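Local coordinates for protein endoglucanase A (Clostridium cellulolyticum, PDB 1EDG) that probably hydrolyses internal beta-1,4-glucosidic bonds of cellulose, as a family 5 endoglucanase whose catalytic domain is a TIM barrel, at residues Thr48-Tyr53 / His85-Gly90; Asn37-Phe42 / Asp97-Arg102; Trp274-Ser279 / Met323-Ala328. One frame throughout, in Å; residues are numbered along the deposited sequence.

Interaction 1. Residues Thr48-Tyr53 / His85-Gly90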
loop_
_atom_site.group_PDB
_atom_site.type_symbol
_atom_site.label_atom_id
_atom_site.label_comp_id
_atom_site.label_asym_id
_atom_site.label_seq_id
_atom_site.Cartn_x
_atom_site.Cartn_y
_atom_site.Cartn_z
ATOM N N THR A 48 -3.927 22.258 15.813
ATOM C CA THR A 48 -4.881 22.980 16.637
ATOM C C THR A 48 -6.191 22.221 16.762
ATOM O O THR A 48 -6.808 22.228 17.821
ATOM C CB THR A 48 -5.125 24.421 16.130
ATOM O OG1 THR A 48 -5.787 24.392 14.862
ATOM C CG2 THR A 48 -3.804 25.159 15.995
ATOM N N ASN A 49 -6.616 21.570 15.685
ATOM C CA ASN A 49 -7.855 20.791 15.695
ATOM C C ASN A 49 -7.604 19.440 15.015
ATOM O O ASN A 49 -6.530 19.226 14.440
ATOM C CB ASN A 49 -8.989 21.553 15.005
ATOM C CG ASN A 49 -8.795 21.663 13.512
ATOM O OD1 ASN A 49 -9.413 20.931 12.742
ATOM N ND2 ASN A 49 -7.937 22.581 13.092
ATOM N N GLU A 50 -8.583 18.539 15.051
ATOM C CA GLU A 50 -8.390 17.215 14.456
ATOM C C GLU A 50 -8.178 17.183 12.943
ATOM O O GLU A 50 -7.442 16.328 12.446
ATOM C CB GLU A 50 -9.501 16.236 14.873
ATOM C CG GLU A 50 -10.753 16.255 14.020
ATOM C CD GLU A 50 -11.702 15.117 14.360
ATOM O OE1 GLU A 50 -11.229 13.981 14.602
ATOM O OE2 GLU A 50 -12.925 15.361 14.379
ATOM N N LEU A 51 -8.792 18.115 12.214
ATOM C CA LEU A 51 -8.635 18.163 10.761
ATOM C C LEU A 51 -7.225 18.553 10.324
ATOM O O LEU A 51 -6.815 18.253 9.200
ATOM C CB LEU A 51 -9.675 19.084 10.114
ATOM C CG LEU A 51 -11.091 18.512 9.966
ATOM C CD1 LEU A 51 -12.002 19.545 9.323
ATOM C CD2 LEU A 51 -11.063 17.245 9.115
ATOM N N ASP A 52 -6.468 19.175 11.224
ATOM C CA ASP A 52 -5.098 19.576 10.920
ATOM C C ASP A 52 -4.190 18.375 10.701
ATOM O O ASP A 52 -3.058 18.520 10.231
ATOM C CB ASP A 52 -4.515 20.441 12.040
ATOM C CG ASP A 52 -5.047 21.857 12.030
ATOM O OD1 ASP A 52 -5.737 22.254 11.069
ATOM O OD2 ASP A 52 -4.764 22.580 12.998
ATOM N N TYR A 53 -4.657 17.191 11.084
ATOM C CA TYR A 53 -3.853 15.993 10.893
ATOM C C TYR A 53 -3.548 15.784 9.402
ATOM O O TYR A 53 -2.462 15.317 9.051
ATOM C CB TYR A 53 -4.552 14.766 11.489
ATOM C CG TYR A 53 -4.346 14.609 12.984
ATOM C CD1 TYR A 53 -3.134 14.148 13.491
ATOM C CD2 TYR A 53 -5.365 14.915 13.887
ATOM C CE1 TYR A 53 -2.935 13.992 14.864
ATOM C CE2 TYR A 53 -5.180 14.763 15.267
ATOM C CZ TYR A 53 -3.962 14.301 15.746
ATOM O OH TYR A 53 -3.761 14.140 17.102
ATOM N N HIS A 85 -6.770 5.955 14.764
ATOM C CA HIS A 85 -6.663 6.041 16.227
ATOM C C HIS A 85 -6.772 7.424 16.886
ATOM O O HIS A 85 -7.313 7.533 17.986
ATOM C CB HIS A 85 -5.478 5.215 16.774
ATOM C CG HIS A 85 -4.155 5.918 16.738
ATOM N ND1 HIS A 85 -3.227 5.717 15.737
ATOM C CD2 HIS A 85 -3.587 6.794 17.604
ATOM C CE1 HIS A 85 -2.149 6.442 15.986
ATOM N NE2 HIS A 85 -2.343 7.104 17.114
ATOM N N PRO A 86 -6.251 8.493 16.250
ATOM C CA PRO A 86 -6.416 9.771 16.955
ATOM C C PRO A 86 -7.797 10.401 16.729
ATOM O O PRO A 86 -8.071 11.502 17.212
ATOM C CB PRO A 86 -5.282 10.628 16.392
ATOM C CG PRO A 86 -5.077 10.102 15.041
ATOM C CD PRO A 86 -5.244 8.614 15.175
ATOM N N HIS A 87 -8.682 9.674 16.050
ATOM C CA HIS A 87 -10.025 10.161 15.741
ATOM C C HIS A 87 -11.122 9.230 16.254
ATOM O O HIS A 87 -12.274 9.294 15.814
ATOM C CB HIS A 87 -10.151 10.330 14.228
ATOM C CG HIS A 87 -9.062 11.168 13.638
ATOM N ND1 HIS A 87 -7.921 10.628 13.084
ATOM C CD2 HIS A 87 -8.907 12.511 13.581
ATOM C CE1 HIS A 87 -7.107 11.602 12.720
ATOM N NE2 HIS A 87 -7.683 12.753 13.009
ATOM N N VAL A 88 -10.758 8.402 17.223
ATOM C CA VAL A 88 -11.655 7.426 17.816
ATOM C C VAL A 88 -11.839 7.735 19.314
ATOM O O VAL A 88 -10.905 8.209 19.966
ATOM C CB VAL A 88 -11.034 6.017 17.591
ATOM C CG1 VAL A 88 -11.346 5.080 18.715
ATOM C CG2 VAL A 88 -11.499 5.454 16.261
ATOM N N SER A 89 -13.037 7.483 19.842
ATOM C CA SER A 89 -13.316 7.721 21.261
ATOM C C SER A 89 -14.251 6.668 21.860
ATOM O O SER A 89 -15.025 6.023 21.148
ATOM C CB SER A 89 -13.927 9.118 21.474
ATOM O OG SER A 89 -15.252 9.205 20.958
ATOM N N GLY A 90 -14.191 6.517 23.179
ATOM C CA GLY A 90 -15.054 5.569 23.857
ATOM C C GLY A 90 -14.616 4.122 23.758
ATOM O O GLY A 90 -13.715 3.764 22.990
#
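The imidazole of His87 drives its edge toward the face of the Tyr53 ring in an offset edge-to-face pair, the two planes 80° apart and the centroids separated by 5.0 Å. His87 NE2 leads the approach and comes within 3.3 Å of Tyr53 CD2, near one side of the phenol rather than over its middle. Farther along that ring, toward the hydroxyl, Pro86 takes over: its CB lies 3.9 Å from Tyr53 OH, and its CG sits over one face of the phenol. Two consecutive residues of 85-90 thus share the length of one tyrosine.

Glu50 reaches the histidine from another quarter. Its CG stands between the backbone N and the carbonyl carbon (chi1 86°), and the extended chain beyond carries the carboxylate to the edge of the imidazole, with the two flat groups only 26° from coplanar. Glu50 OE1 meets that edge 2.9 Å from His87 CD2, a short contact with a ring carbon that is probably polarised. The other oxygen, OE2, is hydrogen-bonded to Ser96 OG, which helps fix the rotation of the carboxylate.

Behind these side chains, the turn is braced from within. Asp52 OD2 accepts from Thr48 N at 3.0 Å and from Thr48 OG1 at 2.8 Å, while Asn49 OD1 receives Leu51 N in an Asx turn. Trp99 of helix 97-111 stacks on His87 and also touches Tyr53. The contact thereby joins the loops after the first two strands of the TIM barrel, 32-34 and 77-80, beside helix 97-111.

Interaction 2. Residues Asn37-Phe42 / Asp97-Arg102; sequences NTFDAF and DVWMNR
Aromatic contact dominates: Phe39 turns the edge of its ring toward the face of the Trp99 indole in an offset edge-to-face pair, with planes at 83° and centroids 5.3 Å apart for the six-membered ring. Phe39 CD1 does the touching, 3.5 Å from Trp99 CH2, while the backbone O of Phe39 lies in the indole plane at its edge, 3.5 Å from Trp99 CZ2. With CG anti to the backbone N (chi1 -178°), the indole reaches out to the phenylalanine.

A further carbon contact comes from Arg102, one helical turn later, whose methylene CG meets the rim of the same phenyl ring 3.8 Å from Phe39 CE1. In this TIM barrel the pair joins the loop after the first strand, 32-34, to helix 97-111, which follows the second.

Polar groups act around the aromatic core. A bend at chi2 (55°) turns the Arg102 guanidinium past Phe39 to salt bridges with Glu105 and Glu54, and a hydrogen bond to Thr62 O helps pin it. Within 37-42, a type I beta turn from Thr38 to Ala41 presents Phe39, and Asp40 OD1 accepts from Thr38 N at 2.8 Å, met from above the carboxylate plane.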
loop_
_atom_site.group_PDB
_atom_site.type_symbol
_atom_site.label_atom_id
_atom_site.label_comp_id
_atom_site.label_asym_id
_atom_site.label_seq_id
_atom_site.Cartn_x
_atom_site.Cartn_y
_atom_site.Cartn_z
ATOM N N ASN A 37 1.787 10.403 3.748
ATOM C CA ASN A 37 1.957 11.380 4.831
ATOM C C ASN A 37 0.819 12.392 4.921
ATOM O O ASN A 37 1.043 13.562 5.234
ATOM C CB ASN A 37 3.305 12.107 4.709
ATOM C CG ASN A 37 4.485 11.270 5.203
ATOM O OD1 ASN A 37 4.351 10.077 5.489
ATOM N ND2 ASN A 37 5.655 11.894 5.282
ATOM N N THR A 38 -0.402 11.934 4.674
ATOM C CA THR A 38 -1.586 12.785 4.714
ATOM C C THR A 38 -2.541 12.344 5.831
ATOM O O THR A 38 -2.294 12.660 7.001
ATOM C CB THR A 38 -2.263 12.797 3.336
ATOM O OG1 THR A 38 -1.272 13.116 2.356
ATOM C CG2 THR A 38 -3.364 13.841 3.257
ATOM N N PHE A 39 -3.580 11.572 5.510
ATOM C CA PHE A 39 -4.511 11.117 6.541
ATOM C C PHE A 39 -3.878 10.109 7.510
ATOM O O PHE A 39 -4.475 9.766 8.538
ATOM C CB PHE A 39 -5.778 10.549 5.916
ATOM C CG PHE A 39 -6.602 11.577 5.192
ATOM C CD1 PHE A 39 -7.274 12.570 5.897
ATOM C CD2 PHE A 39 -6.706 11.559 3.806
ATOM C CE1 PHE A 39 -8.041 13.531 5.237
ATOM C CE2 PHE A 39 -7.470 12.517 3.135
ATOM C CZ PHE A 39 -8.139 13.505 3.854
ATOM N N ASP A 40 -2.675 9.645 7.171
ATOM C CA ASP A 40 -1.912 8.704 7.995
ATOM C C ASP A 40 -1.092 9.378 9.104
ATOM O O ASP A 40 -0.510 8.693 9.958
ATOM C CB ASP A 40 -1.007 7.788 7.136
ATOM C CG ASP A 40 -0.272 8.530 6.020
ATOM O OD1 ASP A 40 -0.936 9.189 5.205
ATOM O OD2 ASP A 40 0.963 8.405 5.920
ATOM N N ALA A 41 -1.025 10.709 9.083
ATOM C CA ALA A 41 -0.283 11.447 10.105
ATOM C C ALA A 41 -0.989 11.239 11.452
ATOM O O ALA A 41 -2.218 11.299 11.527
ATOM C CB ALA A 41 -0.234 12.930 9.756
ATOM N N PHE A 42 -0.219 10.975 12.507
ATOM C CA PHE A 42 -0.812 10.747 13.824
ATOM C C PHE A 42 -0.259 11.640 14.932
ATOM O O PHE A 42 -0.574 11.444 16.105
ATOM C CB PHE A 42 -0.706 9.270 14.222
ATOM C CG PHE A 42 0.699 8.757 14.300
ATOM C CD1 PHE A 42 1.426 8.854 15.482
ATOM C CD2 PHE A 42 1.299 8.167 13.197
ATOM C CE1 PHE A 42 2.727 8.366 15.555
ATOM C CE2 PHE A 42 2.594 7.679 13.265
ATOM C CZ PHE A 42 3.311 7.778 14.443
ATOM N N ASP A 97 -17.316 11.940 13.145
ATOM C CA ASP A 97 -17.997 12.200 11.878
ATOM C C ASP A 97 -17.291 13.269 11.045
ATOM O O ASP A 97 -17.359 13.252 9.818
ATOM C CB ASP A 97 -19.448 12.615 12.118
ATOM C CG ASP A 97 -20.317 11.458 12.557
ATOM O OD1 ASP A 97 -20.359 10.442 11.827
ATOM O OD2 ASP A 97 -20.960 11.561 13.627
ATOM N N VAL A 98 -16.618 14.197 11.718
ATOM C CA VAL A 98 -15.897 15.273 11.042
ATOM C C VAL A 98 -14.756 14.673 10.229
ATOM O O VAL A 98 -14.535 15.055 9.081
ATOM C CB VAL A 98 -15.359 16.327 12.066
ATOM C CG1 VAL A 98 -14.349 17.262 11.418
ATOM C CG2 VAL A 98 -16.513 17.140 12.618
ATOM N N TRP A 99 -14.055 13.712 10.822
ATOM C CA TRP A 99 -12.944 13.049 10.152
ATOM C C TRP A 99 -13.463 12.156 9.028
ATOM O O TRP A 99 -12.928 12.183 7.915
ATOM C CB TRP A 99 -12.149 12.218 11.150
ATOM C CG TRP A 99 -10.957 11.532 10.566
ATOM C CD1 TRP A 99 -10.817 10.193 10.342
ATOM C CD2 TRP A 99 -9.705 12.134 10.194
ATOM N NE1 TRP A 99 -9.557 9.921 9.870
ATOM C CE2 TRP A 99 -8.852 11.092 9.767
ATOM C CE3 TRP A 99 -9.219 13.451 10.189
ATOM C CZ2 TRP A 99 -7.538 11.321 9.341
ATOM C CZ3 TRP A 99 -7.905 13.679 9.764
ATOM C CH2 TRP A 99 -7.084 12.616 9.347
ATOM N N MET A 100 -14.510 11.384 9.317
ATOM C CA MET A 100 -15.102 10.484 8.326
ATOM C C MET A 100 -15.585 11.248 7.091
ATOM O O MET A 100 -15.359 10.815 5.957
ATOM C CB MET A 100 -16.264 9.689 8.933
ATOM C CG MET A 100 -16.806 8.590 8.025
ATOM S SD MET A 100 -15.629 7.228 7.739
ATOM C CE MET A 100 -16.140 6.087 9.007
ATOM N N ASN A 101 -16.228 12.391 7.312
ATOM C CA ASN A 101 -16.732 13.213 6.208
ATOM C C ASN A 101 -15.619 13.683 5.281
ATOM O O ASN A 101 -15.769 13.640 4.060
ATOM C CB ASN A 101 -17.505 14.427 6.734
ATOM C CG ASN A 101 -18.825 14.048 7.369
ATOM O OD1 ASN A 101 -19.341 12.947 7.157
ATOM N ND2 ASN A 101 -19.379 14.955 8.164
ATOM N N ARG A 102 -14.509 14.125 5.860
ATOM C CA ARG A 102 -13.378 14.602 5.078
ATOM C C ARG A 102 -12.736 13.460 4.281
ATOM O O ARG A 102 -12.405 13.626 3.103
ATOM C CB ARG A 102 -12.356 15.294 5.981
ATOM C CG ARG A 102 -11.111 15.801 5.260
ATOM C CD ARG A 102 -11.440 16.738 4.093
ATOM N NE ARG A 102 -10.230 17.077 3.346
ATOM C CZ ARG A 102 -10.201 17.418 2.059
ATOM N NH1 ARG A 102 -11.316 17.484 1.345
ATOM N NH2 ARG A 102 -9.040 17.655 1.472
#

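Interaction 3. Residues Trp274-Ser279 / Met323-Ala328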
loop_
_atom_site.group_PDB
_atom_site.type_symbol
_atom_site.label_atom_id
_atom_site.label_comp_id
_atom_site.label_asym_id
_atom_site.label_seq_id
_atom_site.Cartn_x
_atom_site.Cartn_y
_atom_site.Cartn_z
ATOM N N TRP A 274 22.830 1.450 -8.278
ATOM C CA TRP A 274 22.138 0.202 -8.584
ATOM C C TRP A 274 22.356 0.043 -10.081
ATOM O O TRP A 274 22.016 0.934 -10.861
ATOM C CB TRP A 274 20.638 0.281 -8.265
ATOM C CG TRP A 274 19.899 -1.007 -8.562
ATOM C CD1 TRP A 274 19.801 -2.109 -7.751
ATOM C CD2 TRP A 274 19.185 -1.333 -9.765
ATOM N NE1 TRP A 274 19.075 -3.095 -8.380
ATOM C CE2 TRP A 274 18.687 -2.647 -9.615
ATOM C CE3 TRP A 274 18.921 -0.641 -10.957
ATOM C CZ2 TRP A 274 17.937 -3.287 -10.617
ATOM C CZ3 TRP A 274 18.178 -1.276 -11.952
ATOM C CH2 TRP A 274 17.695 -2.586 -11.773
ATOM N N ASN A 275 22.942 -1.084 -10.463
ATOM C CA ASN A 275 23.271 -1.374 -11.854
ATOM C C ASN A 275 22.300 -2.353 -12.516
ATOM O O ASN A 275 22.316 -3.555 -12.233
ATOM C CB ASN A 275 24.708 -1.914 -11.927
ATOM C CG ASN A 275 25.218 -2.057 -13.354
ATOM O OD1 ASN A 275 24.507 -1.793 -14.328
ATOM N ND2 ASN A 275 26.466 -2.484 -13.481
ATOM N N ILE A 276 21.510 -1.831 -13.451
ATOM C CA ILE A 276 20.525 -2.624 -14.184
ATOM C C ILE A 276 21.179 -3.749 -14.997
ATOM O O ILE A 276 20.532 -4.741 -15.333
ATOM C CB ILE A 276 19.659 -1.712 -15.118
ATOM C CG1 ILE A 276 18.412 -2.463 -15.600
ATOM C CG2 ILE A 276 20.488 -1.203 -16.301
ATOM C CD1 ILE A 276 17.443 -1.605 -16.387
ATOM N N ASN A 277 22.467 -3.602 -15.287
ATOM C CA ASN A 277 23.206 -4.593 -16.071
ATOM C C ASN A 277 23.872 -5.662 -15.218
ATOM O O ASN A 277 24.392 -6.640 -15.746
ATOM C CB ASN A 277 24.276 -3.906 -16.928
ATOM C CG ASN A 277 23.698 -2.852 -17.845
ATOM O OD1 ASN A 277 22.897 -3.153 -18.732
ATOM N ND2 ASN A 277 24.088 -1.604 -17.628
ATOM N N ASP A 278 23.861 -5.475 -13.902
ATOM C CA ASP A 278 24.488 -6.421 -12.989
ATOM C C ASP A 278 23.482 -7.447 -12.471
ATOM O O ASP A 278 22.489 -7.088 -11.844
ATOM C CB ASP A 278 25.128 -5.656 -11.830
ATOM C CG ASP A 278 25.766 -6.569 -10.812
ATOM O OD1 ASP A 278 26.801 -7.191 -11.123
ATOM O OD2 ASP A 278 25.226 -6.673 -9.696
ATOM N N SER A 279 23.775 -8.725 -12.680
ATOM C CA SER A 279 22.885 -9.801 -12.252
ATOM C C SER A 279 22.563 -9.788 -10.758
ATOM O O SER A 279 21.439 -10.104 -10.361
ATOM C CB SER A 279 23.456 -11.157 -12.654
ATOM O OG SER A 279 24.625 -11.450 -11.911
ATOM N N MET A 323 13.201 2.046 -11.175
ATOM C CA MET A 323 11.739 1.993 -11.163
ATOM C C MET A 323 11.151 1.335 -12.414
ATOM O O MET A 323 10.159 0.602 -12.328
ATOM C CB MET A 323 11.119 3.376 -10.933
ATOM C CG MET A 323 11.325 3.934 -9.514
ATOM S SD MET A 323 10.868 2.764 -8.173
ATOM C CE MET A 323 9.106 2.536 -8.462
ATOM N N SER A 324 11.763 1.591 -13.572
ATOM C CA SER A 324 11.298 0.994 -14.836
ATOM C C SER A 324 11.415 -0.531 -14.794
ATOM O O SER A 324 10.468 -1.247 -15.143
ATOM C CB SER A 324 12.095 1.543 -16.035
ATOM O OG SER A 324 11.796 2.911 -16.265
ATOM N N TYR A 325 12.578 -1.006 -14.357
ATOM C CA TYR A 325 12.859 -2.436 -14.243
ATOM C C TYR A 325 11.928 -3.094 -13.210
ATOM O O TYR A 325 11.376 -4.172 -13.450
ATOM C CB TYR A 325 14.322 -2.625 -13.840
ATOM C CG TYR A 325 14.778 -4.066 -13.733
ATOM C CD1 TYR A 325 15.233 -4.759 -14.854
ATOM C CD2 TYR A 325 14.803 -4.719 -12.498
ATOM C CE1 TYR A 325 15.706 -6.063 -14.749
ATOM C CE2 TYR A 325 15.275 -6.024 -12.381
ATOM C CZ TYR A 325 15.726 -6.689 -13.509
ATOM O OH TYR A 325 16.205 -7.973 -13.383
ATOM N N TYR A 326 11.762 -2.432 -12.067
ATOM C CA TYR A 326 10.903 -2.914 -10.989
ATOM C C TYR A 326 9.470 -3.136 -11.500
ATOM O O TYR A 326 8.899 -4.220 -11.340
ATOM C CB TYR A 326 10.918 -1.893 -9.829
ATOM C CG TYR A 326 10.271 -2.352 -8.535
ATOM C CD1 TYR A 326 8.882 -2.460 -8.424
ATOM C CD2 TYR A 326 11.050 -2.656 -7.413
ATOM C CE1 TYR A 326 8.281 -2.856 -7.227
ATOM C CE2 TYR A 326 10.457 -3.053 -6.207
ATOM C CZ TYR A 326 9.071 -3.148 -6.123
ATOM O OH TYR A 326 8.473 -3.514 -4.941
ATOM N N VAL A 327 8.899 -2.120 -12.139
ATOM C CA VAL A 327 7.534 -2.219 -12.653
ATOM C C VAL A 327 7.398 -3.269 -13.766
ATOM O O VAL A 327 6.438 -4.036 -13.778
ATOM C CB VAL A 327 7.012 -0.839 -13.144
ATOM C CG1 VAL A 327 5.639 -0.992 -13.786
ATOM C CG2 VAL A 327 6.934 0.140 -11.961
ATOM N N ALA A 328 8.366 -3.308 -14.681
ATOM C CA ALA A 328 8.346 -4.276 -15.779
ATOM C C ALA A 328 8.390 -5.714 -15.255
ATOM O O ALA A 328 7.638 -6.570 -15.720
ATOM C CB ALA A 328 9.510 -4.026 -16.730
#
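Tyr325 projects from helix 316-332 against Trp274 and Ile276, a packing contact on the outside of the TIM barrel, where the helix between its last two strands meets the loop leading into helix 279-297. The tyrosine leaves its helix with CG anti to the backbone N (chi1 -178°), a setting that carries the ring out to the loop.

At the root of the side chain, Tyr325 CB already has both neighbours: Trp274 CH2 lies 4.0 Å away and Ile276 CD1 slightly farther. Next, CG meets the indole, again through Trp274 CH2, at 3.8 Å. Beyond it the indole and the isoleucine lie next to each other on the same side of the phenol, each by its own branch of the ring. Tyr325 CD2 makes the closest approach, 3.7 Å from Trp274 CH2, with CZ2 of the same indole just behind. On the other branch, Tyr325 CD1 rests 4.0 Å from Ile276 CG1 and about as far from the CD1 methyl of that isoleucine. The same side chain also touches Gln282 and Thr286 of helix 279-297.

The two rings are neither stacked nor edge-to-face, since their planes meet at 54°. From the tryptophan's side the contact is made at the edge of its six-membered ring, near its plane. Trp274 NE1 is hydrogen-bonded to Asp281 O, which helps fix the indole, and Tyr322, one turn earlier on helix 316-332, packs edge-to-face with it.

The loop has its own internal order. A type I beta turn runs from Asn275 to Asp278, the latter being the N-cap of helix 279-297. Overlapping it is an Asx turn, in which Asn277 N donates to Asn275 OD1 over 2.9 Å from above the carbonyl plane.

From the N terminus, the chain leaves barrel strand 32-34 and enters the long loop that supplies 37-42 and then 48-53. Interaction 1 closes first, when 48-53 meets 85-90 beyond strand 77-80; interaction 2 closes later, at helix 97-111, so its loop encloses that of interaction 1. Their centres are 8 Å apart and they touch, for instance where Tyr53 O packs on Ala41 CB, which makes one continuous patch joining the loops after strands 32-34 and 77-80 to helix 97-111. Interaction 3 follows in series, closing a loop from 274-279 past strand 303-308 to helix 316-332. It lies on the opposite side of the chain's centre, about 36 Å from interaction 2 between centres.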